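PDB 3V7B: DUF2020 domain-containing protein from Corynebacterium diphtheriae, which is of unknown function but belongs to the DUF2020 family, grouped with the Mog1p/PsbP-like proteins, and folds as an antiparallel sheet flanked by helices. Local coordinates for residues V85-A89 and A90-T94; K137-L140 and M141-A145; E99-D102 and G103-G106. All coordinates share one frame; numbering follows the deposited sequence.

Contact 1 (V85-A89 and A90-T94); sequences VVDWA and APIDT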
loop_
_atom_site.group_PDB
_atom_site.type_symbol
_atom_site.label_atom_id
_atom_site.label_comp_id
_atom_site.label_asym_id
_atom_site.label_seq_id
_atom_site.Cartn_x
_atom_site.Cartn_y
_atom_site.Cartn_z
ATOM N N VAL A 85 -5.358 3.240 -11.167
ATOM C CA VAL A 85 -4.909 2.437 -9.997
ATOM C C VAL A 85 -5.687 2.852 -8.736
ATOM O O VAL A 85 -6.316 2.034 -8.057
ATOM C CB VAL A 85 -3.395 2.616 -9.703
ATOM C CG1 VAL A 85 -2.991 1.855 -8.426
ATOM C CG2 VAL A 85 -2.558 2.094 -10.896
ATOM N N VAL A 86 -5.676 4.142 -8.459
ATOM C CA VAL A 86 -6.320 4.644 -7.289
ATOM C C VAL A 86 -7.849 4.342 -7.298
ATOM O O VAL A 86 -8.393 3.911 -6.300
ATOM C CB VAL A 86 -6.015 6.136 -7.094
ATOM C CG1 VAL A 86 -6.922 6.717 -6.031
ATOM C CG2 VAL A 86 -4.540 6.402 -6.727
ATOM N N ASP A 87 -8.508 4.538 -8.457
ATOM C CA ASP A 87 -9.925 4.277 -8.587
ATOM C C ASP A 87 -10.210 2.795 -8.519
ATOM O O ASP A 87 -11.274 2.380 -8.042
ATOM C CB ASP A 87 -10.466 4.860 -9.929
ATOM C CG ASP A 87 -10.504 6.344 -9.945
ATOM O OD1 ASP A 87 -10.124 6.991 -8.915
ATOM O OD2 ASP A 87 -10.965 6.883 -10.996
ATOM N N TRP A 88 -9.293 1.966 -8.968
ATOM C CA TRP A 88 -9.474 0.510 -8.807
ATOM C C TRP A 88 -9.400 0.087 -7.350
ATOM O O TRP A 88 -10.325 -0.594 -6.859
ATOM C CB TRP A 88 -8.445 -0.191 -9.663
ATOM C CG TRP A 88 -8.125 -1.600 -9.284
ATOM C CD1 TRP A 88 -8.890 -2.743 -9.497
ATOM C CD2 TRP A 88 -6.900 -2.068 -8.590
ATOM N NE1 TRP A 88 -8.250 -3.868 -8.966
ATOM C CE2 TRP A 88 -7.048 -3.529 -8.429
ATOM C CE3 TRP A 88 -5.740 -1.450 -8.121
ATOM C CZ2 TRP A 88 -6.068 -4.302 -7.818
ATOM C CZ3 TRP A 88 -4.784 -2.226 -7.486
ATOM C CH2 TRP A 88 -4.938 -3.623 -7.354
ATOM N N ALA A 89 -8.381 0.595 -6.625
ATOM C CA ALA A 89 -8.157 0.218 -5.220
ATOM C C ALA A 89 -9.229 0.805 -4.286
ATOM O O ALA A 89 -9.612 0.174 -3.313
ATOM C CB ALA A 89 -6.792 0.648 -4.753
ATOM N N ALA A 90 -9.701 2.017 -4.633
ATOM C CA ALA A 90 -10.622 2.833 -3.812
ATOM C C ALA A 90 -11.716 3.380 -4.712
ATOM O O ALA A 90 -11.642 4.516 -5.137
ATOM C CB ALA A 90 -9.883 3.953 -3.022
ATOM N N PRO A 91 -12.753 2.561 -4.967
ATOM C CA PRO A 91 -13.769 2.980 -5.985
ATOM C C PRO A 91 -14.529 4.240 -5.551
ATOM O O PRO A 91 -14.828 4.410 -4.362
ATOM C CB PRO A 91 -14.712 1.759 -6.095
ATOM C CG PRO A 91 -13.860 0.590 -5.659
ATOM C CD PRO A 91 -12.879 1.123 -4.610
ATOM N N ILE A 92 -14.928 5.018 -6.556
ATOM C CA ILE A 92 -15.450 6.362 -6.403
ATOM C C ILE A 92 -16.708 6.256 -5.583
ATOM O O ILE A 92 -16.883 7.069 -4.690
ATOM C CB ILE A 92 -15.795 7.022 -7.752
ATOM C CG1 ILE A 92 -14.548 7.335 -8.577
ATOM C CG2 ILE A 92 -16.551 8.336 -7.544
ATOM C CD1 ILE A 92 -13.594 8.273 -7.898
ATOM N N ASP A 93 -17.514 5.215 -5.778
ATOM C CA ASP A 93 -18.781 5.156 -5.030
ATOM C C ASP A 93 -18.800 4.426 -3.732
ATOM O O ASP A 93 -19.874 4.289 -3.103
ATOM C CB ASP A 93 -19.882 4.585 -5.924
ATOM C CG ASP A 93 -19.571 3.198 -6.450
ATOM O OD1 ASP A 93 -18.716 2.524 -5.832
ATOM O OD2 ASP A 93 -20.183 2.814 -7.480
ATOM N N THR A 94 -17.654 3.926 -3.291
ATOM C CA THR A 94 -17.596 3.117 -2.091
ATOM C C THR A 94 -16.572 3.631 -1.099
ATOM O O THR A 94 -16.361 3.011 -0.082
ATOM C CB THR A 94 -17.290 1.607 -2.395
ATOM O OG1 THR A 94 -16.017 1.462 -3.082
ATOM C CG2 THR A 94 -18.390 0.974 -3.167
#
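D87 and I92 both turn their chains the same way at the first torsion: D87 CG (chi1 -70°) and I92 CG1 (chi1 -69°) each stand opposite the carbonyl carbon, beside the backbone N. This brings the I92 methyl CD1 to 3.8 Å from the D87 carboxylate oxygen OD1, the two side chains slanting across one another. The touch is a van der Waals one and spans five residues, bridging the last turn of a helix and the loop that leaves it.

The backbone supplies the stronger evidence for how that helix stops. A90 N donates to V86 O at 2.8 Å, with an N-H...O angle of 142°, bent but still an i to i+4 helical bond. A90 is nevertheless the first residue to leave helical backbone angles, so this bond closes the last turn. One position further on the pattern fails for a chemical reason: P91 N lies 3.4 Å from D87 O and has no hydrogen to give. P91 CA makes a weak CA-H...O contact with the same oxygen, D87 O, at 3.3 Å. The proline ring then rests on the carbonyl end of the helix, CD reaching A89 O at 3.6 Å and CG lying near the oxygens of W88 and D87. Beyond it the loop turns back on itself, T94 N donating to P91 O at 3.1 Å.

The helix 79-89 lies against the central strands: V86, A89 and A90 pack on A118 of strand 114-121, while V85 and A89 reach V127 of strand 124-130. W88 meets F12 edge-to-face, and the loop after P91 leads into strand 96-98, at one edge of the sheet.

Contact 2 (K137-L140 and M141-A145); sequences KAEL and MAKEA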
loop_
_atom_site.group_PDB
_atom_site.type_symbol
_atom_site.label_atom_id
_atom_site.label_comp_id
_atom_site.label_asym_id
_atom_site.label_seq_id
_atom_site.Cartn_x
_atom_site.Cartn_y
_atom_site.Cartn_z
ATOM N N LYS A 137 -5.365 3.512 10.107
ATOM C CA LYS A 137 -4.145 2.712 10.131
ATOM C C LYS A 137 -3.412 2.690 8.772
ATOM O O LYS A 137 -2.199 2.902 8.685
ATOM C CB LYS A 137 -4.444 1.310 10.658
ATOM C CG LYS A 137 -4.734 1.348 12.155
ATOM C CD LYS A 137 -5.274 -0.006 12.635
ATOM C CE LYS A 137 -5.550 -0.026 14.135
ATOM N NZ LYS A 137 -5.783 -1.450 14.637
ATOM N N ALA A 138 -4.193 2.500 7.726
ATOM C CA ALA A 138 -3.766 2.499 6.349
ATOM C C ALA A 138 -3.269 3.897 5.971
ATOM O O ALA A 138 -2.225 4.065 5.283
ATOM C CB ALA A 138 -4.922 2.070 5.434
ATOM N N GLU A 139 -3.968 4.903 6.437
ATOM C CA GLU A 139 -3.568 6.296 6.165
ATOM C C GLU A 139 -2.207 6.623 6.770
ATOM O O GLU A 139 -1.392 7.225 6.148
ATOM C CB GLU A 139 -4.616 7.234 6.703
ATOM C CG GLU A 139 -4.248 8.687 6.565
ATOM C CD GLU A 139 -5.413 9.596 6.970
ATOM O OE1 GLU A 139 -6.589 9.193 6.797
ATOM O OE2 GLU A 139 -5.124 10.703 7.424
ATOM N N LEU A 140 -1.957 6.178 7.991
ATOM C CA LEU A 140 -0.664 6.428 8.681
ATOM C C LEU A 140 0.480 5.747 7.993
ATOM O O LEU A 140 1.550 6.333 7.808
ATOM C CB LEU A 140 -0.732 5.948 10.125
ATOM C CG LEU A 140 -1.611 6.725 11.111
ATOM C CD1 LEU A 140 -1.809 5.964 12.445
ATOM C CD2 LEU A 140 -0.994 8.116 11.322
HETATM N N MSE A 141 0.220 4.514 7.557
HETATM C CA MSE A 141 1.211 3.787 6.797
HETATM C C MSE A 141 1.514 4.439 5.437
HETATM O O MSE A 141 2.658 4.519 5.036
HETATM C CB MSE A 141 0.766 2.294 6.681
HETATM C CG MSE A 141 0.872 1.557 7.974
HETATM SE SE MSE A 141 0.505 -0.364 7.835
HETATM C CE MSE A 141 -1.425 -0.355 7.682
ATOM N N ALA A 142 0.484 4.859 4.710
ATOM C CA ALA A 142 0.714 5.528 3.420
ATOM C C ALA A 142 1.514 6.784 3.597
ATOM O O ALA A 142 2.470 7.046 2.837
ATOM C CB ALA A 142 -0.572 5.851 2.715
ATOM N N LYS A 143 1.133 7.610 4.552
ATOM C CA LYS A 143 1.858 8.844 4.838
ATOM C C LYS A 143 3.311 8.613 5.203
ATOM O O LYS A 143 4.188 9.319 4.734
ATOM C CB LYS A 143 1.144 9.618 5.935
ATOM C CG LYS A 143 -0.181 10.171 5.450
ATOM C CD LYS A 143 -0.922 10.922 6.578
ATOM C CE LYS A 143 -0.485 12.375 6.632
ATOM N NZ LYS A 143 0.424 12.614 7.775
ATOM N N GLU A 144 3.559 7.586 6.000
ATOM C CA GLU A 144 4.899 7.264 6.415
ATOM C C GLU A 144 5.743 6.793 5.267
ATOM O O GLU A 144 6.899 7.245 5.129
ATOM C CB GLU A 144 4.877 6.215 7.522
ATOM C CG GLU A 144 6.236 5.788 8.097
ATOM C CD GLU A 144 7.120 6.939 8.596
ATOM O OE1 GLU A 144 6.607 8.025 8.934
ATOM O OE2 GLU A 144 8.364 6.733 8.616
ATOM N N ALA A 145 5.178 5.947 4.402
ATOM C CA ALA A 145 5.915 5.459 3.213
ATOM C C ALA A 145 6.251 6.640 2.320
ATOM O O ALA A 145 7.406 6.799 1.890
ATOM C CB ALA A 145 5.070 4.387 2.437
#
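E139 and K143, one turn apart on the helix, run side by side and point the same way, with E139 CG 4.0 Å from K143 CD. What touches is therefore the aliphatic part of each chain. In the conformer given, K143 bends at chi3 and chi4 and NZ stays 5.9 Å from E139 OE2, while E139 is extended beyond CG; E139 OE1 instead forms a salt bridge with R108. K143 CG also lies 3.3 Å from E139 O, beyond the oxygen end of the carbonyl, and the same oxygen accepts K143 N at 3.0 Å.

The selenomethionine M141 is oriented differently, folding back along the helix toward K137. Its bend at chi3 (-76°) carries the methyl CE to 3.5 Å from K137 O, the oxygen that also accepts M141 N. K137 extends its own chain away from this contact, and its NZ bonds to N40 O. Beneath the side chains, the i to i+4 ladder is regular: A142 N to A138 O measures 2.9 Å, and E144 N to L140 O 3.0 Å.

The helix 135-149 thus presents distinct faces. A138 and A142 pack on V128 of strand 124-130 and Y117 of strand 114-121; M141 reaches V128 as well as W35 of helix 33-40, and K143 lies on the loop at P101.

Contact 3 (E99-D102 and G103-G106); sequences EEPD and GWSG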
loop_
_atom_site.group_PDB
_atom_site.type_symbol
_atom_site.label_atom_id
_atom_site.label_comp_id
_atom_site.label_asym_id
_atom_site.label_seq_id
_atom_site.Cartn_x
_atom_site.Cartn_y
_atom_site.Cartn_z
ATOM N N GLU A 99 -7.062 12.988 0.950
ATOM C CA GLU A 99 -6.306 14.103 0.371
ATOM C C GLU A 99 -5.053 14.418 1.150
ATOM O O GLU A 99 -4.631 15.571 1.164
ATOM C CB GLU A 99 -7.177 15.354 0.309
ATOM C CG GLU A 99 -8.430 15.196 -0.539
ATOM C CD GLU A 99 -8.164 15.036 -2.037
ATOM O OE1 GLU A 99 -7.384 15.872 -2.592
ATOM O OE2 GLU A 99 -8.753 14.077 -2.650
ATOM N N GLU A 100 -4.473 13.424 1.799
ATOM C CA GLU A 100 -3.255 13.644 2.580
ATOM C C GLU A 100 -2.203 12.585 2.113
ATOM O O GLU A 100 -2.543 11.476 1.616
ATOM C CB GLU A 100 -3.554 13.674 4.119
ATOM C CG GLU A 100 -4.564 14.768 4.537
ATOM C CD GLU A 100 -4.827 14.973 6.061
ATOM O OE1 GLU A 100 -5.561 15.979 6.423
ATOM O OE2 GLU A 100 -4.344 14.174 6.915
ATOM N N PRO A 101 -0.924 12.926 2.180
ATOM C CA PRO A 101 -0.358 14.241 2.478
ATOM C C PRO A 101 -0.628 15.285 1.374
ATOM O O PRO A 101 -1.102 14.983 0.261
ATOM C CB PRO A 101 1.145 13.945 2.648
ATOM C CG PRO A 101 1.402 12.665 1.952
ATOM C CD PRO A 101 0.111 11.939 1.783
ATOM N N ASP A 102 -0.322 16.540 1.667
ATOM C CA ASP A 102 -0.685 17.587 0.746
ATOM C C ASP A 102 -0.120 17.339 -0.680
ATOM O O ASP A 102 1.017 16.942 -0.876
ATOM C CB ASP A 102 -0.385 18.958 1.369
ATOM C CG ASP A 102 -1.464 19.372 2.403
ATOM O OD1 ASP A 102 -2.117 18.484 2.983
ATOM O OD2 ASP A 102 -1.687 20.582 2.615
ATOM N N GLY A 103 -1.000 17.488 -1.670
ATOM C CA GLY A 103 -0.643 17.282 -3.058
ATOM C C GLY A 103 -1.106 15.924 -3.567
ATOM O O GLY A 103 -1.053 15.721 -4.760
ATOM N N TRP A 104 -1.610 15.053 -2.675
ATOM C CA TRP A 104 -2.060 13.691 -3.026
ATOM C C TRP A 104 -3.572 13.670 -3.016
ATOM O O TRP A 104 -4.211 14.382 -2.212
ATOM C CB TRP A 104 -1.524 12.636 -2.065
ATOM C CG TRP A 104 -0.011 12.525 -2.131
ATOM C CD1 TRP A 104 0.947 13.409 -1.592
ATOM C CD2 TRP A 104 0.757 11.519 -2.838
ATOM N NE1 TRP A 104 2.209 13.015 -1.920
ATOM C CE2 TRP A 104 2.158 11.866 -2.658
ATOM C CE3 TRP A 104 0.434 10.403 -3.593
ATOM C CZ2 TRP A 104 3.147 11.121 -3.198
ATOM C CZ3 TRP A 104 1.449 9.657 -4.109
ATOM C CH2 TRP A 104 2.779 10.011 -3.920
ATOM N N SER A 105 -4.141 12.756 -3.796
ATOM C CA SER A 105 -5.598 12.632 -3.935
ATOM C C SER A 105 -6.014 11.212 -4.223
ATOM O O SER A 105 -5.447 10.562 -5.048
ATOM C CB SER A 105 -6.077 13.471 -5.113
ATOM O OG SER A 105 -7.476 13.692 -5.053
ATOM N N GLY A 106 -7.093 10.771 -3.651
ATOM C CA GLY A 106 -7.576 9.453 -3.948
ATOM C C GLY A 106 -8.747 9.152 -2.997
ATOM O O GLY A 106 -9.552 10.055 -2.777
HETATM O O HOH W 1 -10.530 12.386 -3.804
HETATM O O HOH W 2 -3.757 17.136 -1.019
#
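S105 OG, in the conformer modelled here, donates to E99 OE2 at 2.7 Å, meeting the carboxylate on its syn side and 16° out of its plane. E99 reaches the serine by bending at chi2 (-68°), which folds its carboxylate back over the adjacent chain. A second direct hydrogen bond, from W104 N to P101 O at 3.0 Å and in the carbonyl plane, closes the turn.

Water adds a second set of bonds. One molecule donates to E99 OE2 and to G106 O, each at 2.7 Å, so with the serine in this conformer OE2 accepts from both hydroxyl and water. Another sits inside the loop, donating to E99 O and W104 O while accepting from G103 N at 2.9 Å; three backbone groups are joined through it.

Apolar and weakly polar contacts complete the closure. P101 CG lies 3.6 Å from W104 CD1, the two side chains slanting past each other, and P101 O lies in plane at the edge of the indole, 3.2 Å from CD1. E99 CA directs a C-H at W104 O over 3.3 Å. The indole continues inward onto V124 and V126, and also touches I146 of helix 135-149.

P101 to W104 form a type II beta turn, with G103 third and at positive phi (101°), as this turn type commonly has. The cis peptide bond before P101 adds a further bend. Together they shape the loop of a beta hairpin formed by strands 96-98 and 105-111, where G106 pairs with A98.

In the fold
The contacts follow one another along the chain in the order 1, 3, 2, and contact 3 touches both others. Contact 1 meets it where V86 CG1 packs 3.5 Å from G106 CA, the contact centres being about 15 Å apart. Contact 2 meets it where K143 CG lies 4.1 Å from P101 CD, with centres about 12 Å apart; there the carboxylate oxygens E139 OE2 and E100 OE2 come within 3.6 Å, a like-charge approach that R108, paired with E139, probably eases. Contacts 1 and 2 do not touch, nearest atoms about 10 Å apart. Their helices lie on opposite faces of strands 114-121 and 124-130; the turn adjoins helix 135-149, while G106, opening strand 105-111, meets helix 79-89.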